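Local coordinates for 50S ribosomal protein L16 arginine hydroxylase (Escherichia coli, PDB 4NUB), which hydroxylates an arginine of ribosomal protein uL16 as a growth-regulating oxygenase that uses iron(II), 2-oxoglutarate and O2, at residues R141-A146 / P186-A191; D50-S55 / S80-A85. The protein carries 2 engineered substitutions. One frame throughout, in Å; residues are numbered along the deposited sequence.

Contact 1. Residues R141-A146 / P186-A191. Engineered in segment 141-146: A146 (natural residue Glu). With FE (Fe (III) ion), chain B.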
# COMPACT_ATOMS: atom_id res chain seq x y z
N ARG A 141 -5.37 -23.12 36.75
CA ARG A 141 -6.80 -22.88 36.70
C ARG A 141 -7.02 -21.89 35.58
O ARG A 141 -6.45 -20.79 35.59
CB ARG A 141 -7.30 -22.31 38.02
CG ARG A 141 -8.79 -22.00 38.02
CD ARG A 141 -9.25 -21.39 39.34
NE ARG A 141 -10.67 -21.02 39.28
CZ ARG A 141 -11.23 -20.05 40.01
NH1 ARG A 141 -10.50 -19.35 40.86
NH2 ARG A 141 -12.52 -19.79 39.87
N TRP A 142 -7.83 -22.29 34.60
CA TRP A 142 -8.17 -21.41 33.49
C TRP A 142 -9.66 -21.05 33.51
O TRP A 142 -10.50 -21.90 33.77
CB TRP A 142 -7.81 -22.06 32.15
CG TRP A 142 -6.35 -22.02 31.78
CD1 TRP A 142 -5.43 -23.01 31.95
CD2 TRP A 142 -5.66 -20.94 31.13
NE1 TRP A 142 -4.20 -22.60 31.47
CE2 TRP A 142 -4.31 -21.34 30.96
CE3 TRP A 142 -6.04 -19.67 30.69
CZ2 TRP A 142 -3.36 -20.52 30.37
CZ3 TRP A 142 -5.09 -18.86 30.10
CH2 TRP A 142 -3.77 -19.29 29.95
N ARG A 143 -9.96 -19.77 33.25
CA ARG A 143 -11.33 -19.30 33.10
C ARG A 143 -11.56 -18.73 31.68
O ARG A 143 -10.70 -18.05 31.15
CB ARG A 143 -11.67 -18.25 34.17
CG ARG A 143 -11.84 -18.80 35.59
CD ARG A 143 -11.92 -17.69 36.65
NE ARG A 143 -13.11 -16.85 36.52
CZ ARG A 143 -13.10 -15.62 35.99
NH1 ARG A 143 -11.96 -15.08 35.56
NH2 ARG A 143 -14.23 -14.94 35.91
N VAL A 144 -12.70 -19.03 31.07
CA VAL A 144 -13.05 -18.47 29.77
C VAL A 144 -14.48 -17.95 29.79
O VAL A 144 -15.39 -18.63 30.25
CB VAL A 144 -12.94 -19.53 28.64
CG1 VAL A 144 -13.20 -18.88 27.28
CG2 VAL A 144 -11.59 -20.26 28.67
N GLY A 145 -14.69 -16.74 29.27
CA GLY A 145 -16.02 -16.16 29.23
C GLY A 145 -16.55 -16.18 27.82
O GLY A 145 -15.83 -16.51 26.88
N ALA A 146 -17.82 -15.82 27.66
CA ALA A 146 -18.41 -15.73 26.33
C ALA A 146 -17.80 -14.55 25.58
O ALA A 146 -17.18 -13.68 26.20
CB ALA A 146 -19.90 -15.60 26.42
N PRO A 186 -12.71 -13.99 26.04
CA PRO A 186 -11.80 -13.55 27.10
C PRO A 186 -11.40 -14.72 27.97
O PRO A 186 -12.24 -15.55 28.31
CB PRO A 186 -12.65 -12.56 27.90
CG PRO A 186 -14.05 -12.95 27.62
CD PRO A 186 -14.05 -13.41 26.20
N HIS A 187 -10.13 -14.78 28.34
CA HIS A 187 -9.67 -15.85 29.20
C HIS A 187 -8.69 -15.35 30.25
O HIS A 187 -8.16 -14.26 30.13
CB HIS A 187 -9.06 -16.99 28.37
CG HIS A 187 -8.04 -16.55 27.36
ND1 HIS A 187 -8.37 -16.17 26.07
CD2 HIS A 187 -6.68 -16.49 27.42
CE1 HIS A 187 -7.27 -15.86 25.40
NE2 HIS A 187 -6.23 -16.05 26.20
N GLU A 188 -8.49 -16.14 31.28
CA GLU A 188 -7.55 -15.80 32.34
C GLU A 188 -7.07 -17.10 32.96
O GLU A 188 -7.86 -18.02 33.17
CB GLU A 188 -8.21 -14.93 33.41
CG GLU A 188 -7.24 -14.44 34.48
CD GLU A 188 -7.95 -13.85 35.70
OE1 GLU A 188 -9.20 -13.81 35.72
OE2 GLU A 188 -7.23 -13.44 36.64
N GLY A 189 -5.79 -17.18 33.26
CA GLY A 189 -5.25 -18.38 33.84
C GLY A 189 -4.08 -18.10 34.76
O GLY A 189 -3.26 -17.21 34.50
N TYR A 190 -4.02 -18.86 35.85
CA TYR A 190 -2.88 -18.81 36.77
C TYR A 190 -2.49 -20.19 37.33
O TYR A 190 -3.28 -21.15 37.30
CB TYR A 190 -3.14 -17.77 37.87
CG TYR A 190 -4.45 -17.93 38.59
CD1 TYR A 190 -4.57 -18.80 39.68
CD2 TYR A 190 -5.58 -17.19 38.21
CE1 TYR A 190 -5.77 -18.95 40.36
CE2 TYR A 190 -6.79 -17.34 38.90
CZ TYR A 190 -6.87 -18.22 39.98
OH TYR A 190 -8.04 -18.39 40.68
N ALA A 191 -1.26 -20.30 37.82
CA ALA A 191 -0.74 -21.58 38.28
C ALA A 191 -1.24 -21.96 39.67
O ALA A 191 -1.45 -21.09 40.51
CB ALA A 191 0.79 -21.55 38.25
FE FE B . -4.19 -15.68 25.52
O HOH W 1 -2.73 -16.76 27.34
O HOH W 2 -3.03 -17.60 24.48
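G189 CA lies over one face of the W142 ring, offset toward the rim and 3.8 Å from the centroid of the six-membered ring, a CH-pi contact in a non-hydrogen-bonded pair of two antiparallel strands in the smaller sheet of the cupin jelly roll. The H187 ring has water 1 in plane at its edge, and its CD2 approaches W142 CZ3 obliquely at 3.9 Å. H187 CG sits between the backbone N and the carbonyl carbon (chi1 50°), and from the face it shares with W142 and V144 the ring extends until NE2 binds iron at 2.2 Å. H125 and D127 complete the protein ligands, the facial triad of two histidines and a carboxylate; F185 O accepts from ND1, so the ring is held at both nitrogens. On the sheet face of R141, R143, E188 and Y190, R141 NH1 makes a weak hydrogen bond near the guanidinium plane to Y190 OH (2.6 Å), the two planes standing 85° apart, while R143 CD lies over one guanidinium face, toward its rim. R141 NH2 pairs with D170 of strand 169-173, so a leucine in place of R141 would probably cost D170 that salt bridge and leave the Y190 hydroxyl without its weak donor. R143 NH1 forms a salt bridge to E188 OE1 (3.0 Å), the planes 88° apart; F165 adds a cation-pi contact. The pairing continues with G145 N, which donates almost straight to P186 O at 2.9 Å.

Contact 2. Residues D50-S55 / S80-A85; sequences DSRLVS and SLLVQA
R52 sends CG away from its backbone N (chi1 178°) and then bends at chi3 (47°), which swings the guanidinium across L82, while L82 turns its own CG to the side of its backbone N (chi1 -61°). L82 CD1 therefore lies over one guanidinium face, and R52 NH2 comes within 3.5 Å of L82 CD2. At the edge of the same guanidinium, in plane, water 3 accepts from R52 NE at 3.0 Å and donates to L82 O, with a weak bond to Q84 OE1 besides. V54 CG2 meets L82 CD1 at 4.1 Å on this face; on the reverse, L53 CG packs against L81 CD1 at 4.2 Å. The strands run antiparallel: V54 and S80 exchange two backbone bonds, L82 N donates nearly straight to R52 O (2.9 Å), and Q84 N, just past the end of strand 79-83, donates to D50 O. The L82 side chain also touches S114, a probable substrate-binding residue, and lies about 8 Å from the iron at its nearest atom. In the larger jelly-roll sheet, strand 79-83 is hydrogen-bonded through L81 and V83 to strand 108-116, and strand 51-57 joins strand 60-65, at one border of the sheet within this chain, through L53 and S55.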
# COMPACT_ATOMS: atom_id res chain seq x y z
N ASP A 50 12.57 -14.00 21.70
CA ASP A 50 11.57 -13.10 22.22
C ASP A 50 10.92 -13.66 23.51
O ASP A 50 10.04 -14.52 23.45
CB ASP A 50 10.54 -12.81 21.13
CG ASP A 50 9.58 -11.70 21.52
OD1 ASP A 50 9.84 -11.00 22.53
OD2 ASP A 50 8.56 -11.54 20.80
N SER A 51 11.35 -13.19 24.67
CA SER A 51 10.72 -13.62 25.92
C SER A 51 10.10 -12.44 26.65
O SER A 51 10.05 -11.33 26.14
CB SER A 51 11.71 -14.33 26.84
OG SER A 51 12.78 -13.46 27.16
N ARG A 52 9.63 -12.71 27.87
CA ARG A 52 8.88 -11.74 28.65
C ARG A 52 8.62 -12.30 30.05
O ARG A 52 8.54 -13.52 30.23
CB ARG A 52 7.56 -11.41 27.95
CG ARG A 52 6.68 -10.44 28.69
CD ARG A 52 5.47 -10.03 27.87
NE ARG A 52 4.81 -11.18 27.27
CZ ARG A 52 3.52 -11.46 27.41
NH1 ARG A 52 2.74 -10.66 28.14
NH2 ARG A 52 3.01 -12.53 26.82
N LEU A 53 8.52 -11.42 31.04
CA LEU A 53 8.26 -11.80 32.42
C LEU A 53 7.12 -10.96 32.97
O LEU A 53 7.17 -9.74 32.92
CB LEU A 53 9.50 -11.58 33.26
CG LEU A 53 10.07 -12.86 33.85
CD1 LEU A 53 11.43 -12.59 34.44
CD2 LEU A 53 9.12 -13.38 34.90
N VAL A 54 6.09 -11.62 33.49
CA VAL A 54 4.92 -10.90 33.96
C VAL A 54 4.72 -11.17 35.45
O VAL A 54 4.62 -12.32 35.88
CB VAL A 54 3.66 -11.28 33.14
CG1 VAL A 54 2.40 -10.66 33.72
CG2 VAL A 54 3.84 -10.84 31.69
N SER A 55 4.68 -10.09 36.23
CA SER A 55 4.55 -10.15 37.68
C SER A 55 3.38 -9.34 38.17
O SER A 55 3.09 -8.28 37.62
CB SER A 55 5.79 -9.57 38.34
OG SER A 55 6.68 -10.60 38.72
N SER A 80 5.31 -15.09 35.90
CA SER A 80 5.25 -16.04 34.81
C SER A 80 6.31 -15.66 33.79
O SER A 80 6.48 -14.49 33.46
CB SER A 80 3.86 -15.99 34.18
OG SER A 80 3.59 -17.16 33.45
N LEU A 81 7.05 -16.66 33.31
CA LEU A 81 7.95 -16.47 32.18
C LEU A 81 7.28 -16.96 30.89
O LEU A 81 6.81 -18.10 30.81
CB LEU A 81 9.26 -17.22 32.43
CG LEU A 81 10.25 -17.22 31.26
CD1 LEU A 81 10.68 -15.79 30.91
CD2 LEU A 81 11.45 -18.11 31.56
N LEU A 82 7.21 -16.10 29.88
CA LEU A 82 6.57 -16.47 28.62
C LEU A 82 7.52 -16.33 27.44
O LEU A 82 8.06 -15.24 27.16
CB LEU A 82 5.31 -15.66 28.35
CG LEU A 82 4.15 -15.74 29.34
CD1 LEU A 82 4.32 -14.72 30.46
CD2 LEU A 82 2.88 -15.51 28.58
N VAL A 83 7.71 -17.43 26.73
CA VAL A 83 8.68 -17.44 25.67
C VAL A 83 8.05 -17.75 24.35
O VAL A 83 7.31 -18.72 24.20
CB VAL A 83 9.80 -18.42 25.93
CG1 VAL A 83 10.92 -18.16 24.95
CG2 VAL A 83 10.27 -18.29 27.37
N GLN A 84 8.36 -16.89 23.38
CA GLN A 84 7.73 -16.94 22.08
C GLN A 84 8.45 -17.90 21.14
O GLN A 84 9.67 -17.99 21.16
CB GLN A 84 7.73 -15.53 21.50
CG GLN A 84 6.49 -15.20 20.75
CD GLN A 84 5.28 -15.28 21.63
OE1 GLN A 84 5.33 -14.92 22.81
NE2 GLN A 84 4.17 -15.75 21.06
N ALA A 85 7.68 -18.63 20.34
CA ALA A 85 8.25 -19.44 19.26
C ALA A 85 9.43 -20.36 19.66
O ALA A 85 10.48 -20.35 19.02
CB ALA A 85 8.67 -18.52 18.11
O HOH W 3 6.28 -13.31 25.66

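In the fold
The two contacts share no strand: contact 1 belongs to the smaller three-stranded sheet and contact 2 to the larger sheet of the same jelly roll. Their centres are 18 Å apart and their nearest atoms about 7 Å, without touching. Contact 1 is partly buried and two-faced, with an aromatic and metal-binding side at the iron and a charged side of arginines, a glutamate and a tyrosine facing the other way. Contact 2 is more buried, with leucines and valines at its centre and a water bridging an arginine and, weakly, a glutamine on one face. Contact 1 supplies an iron ligand directly, whereas contact 2 approaches the active site from L82, beside S114, and from S80, near R140, S114 and R140 being probable substrate-binding residues.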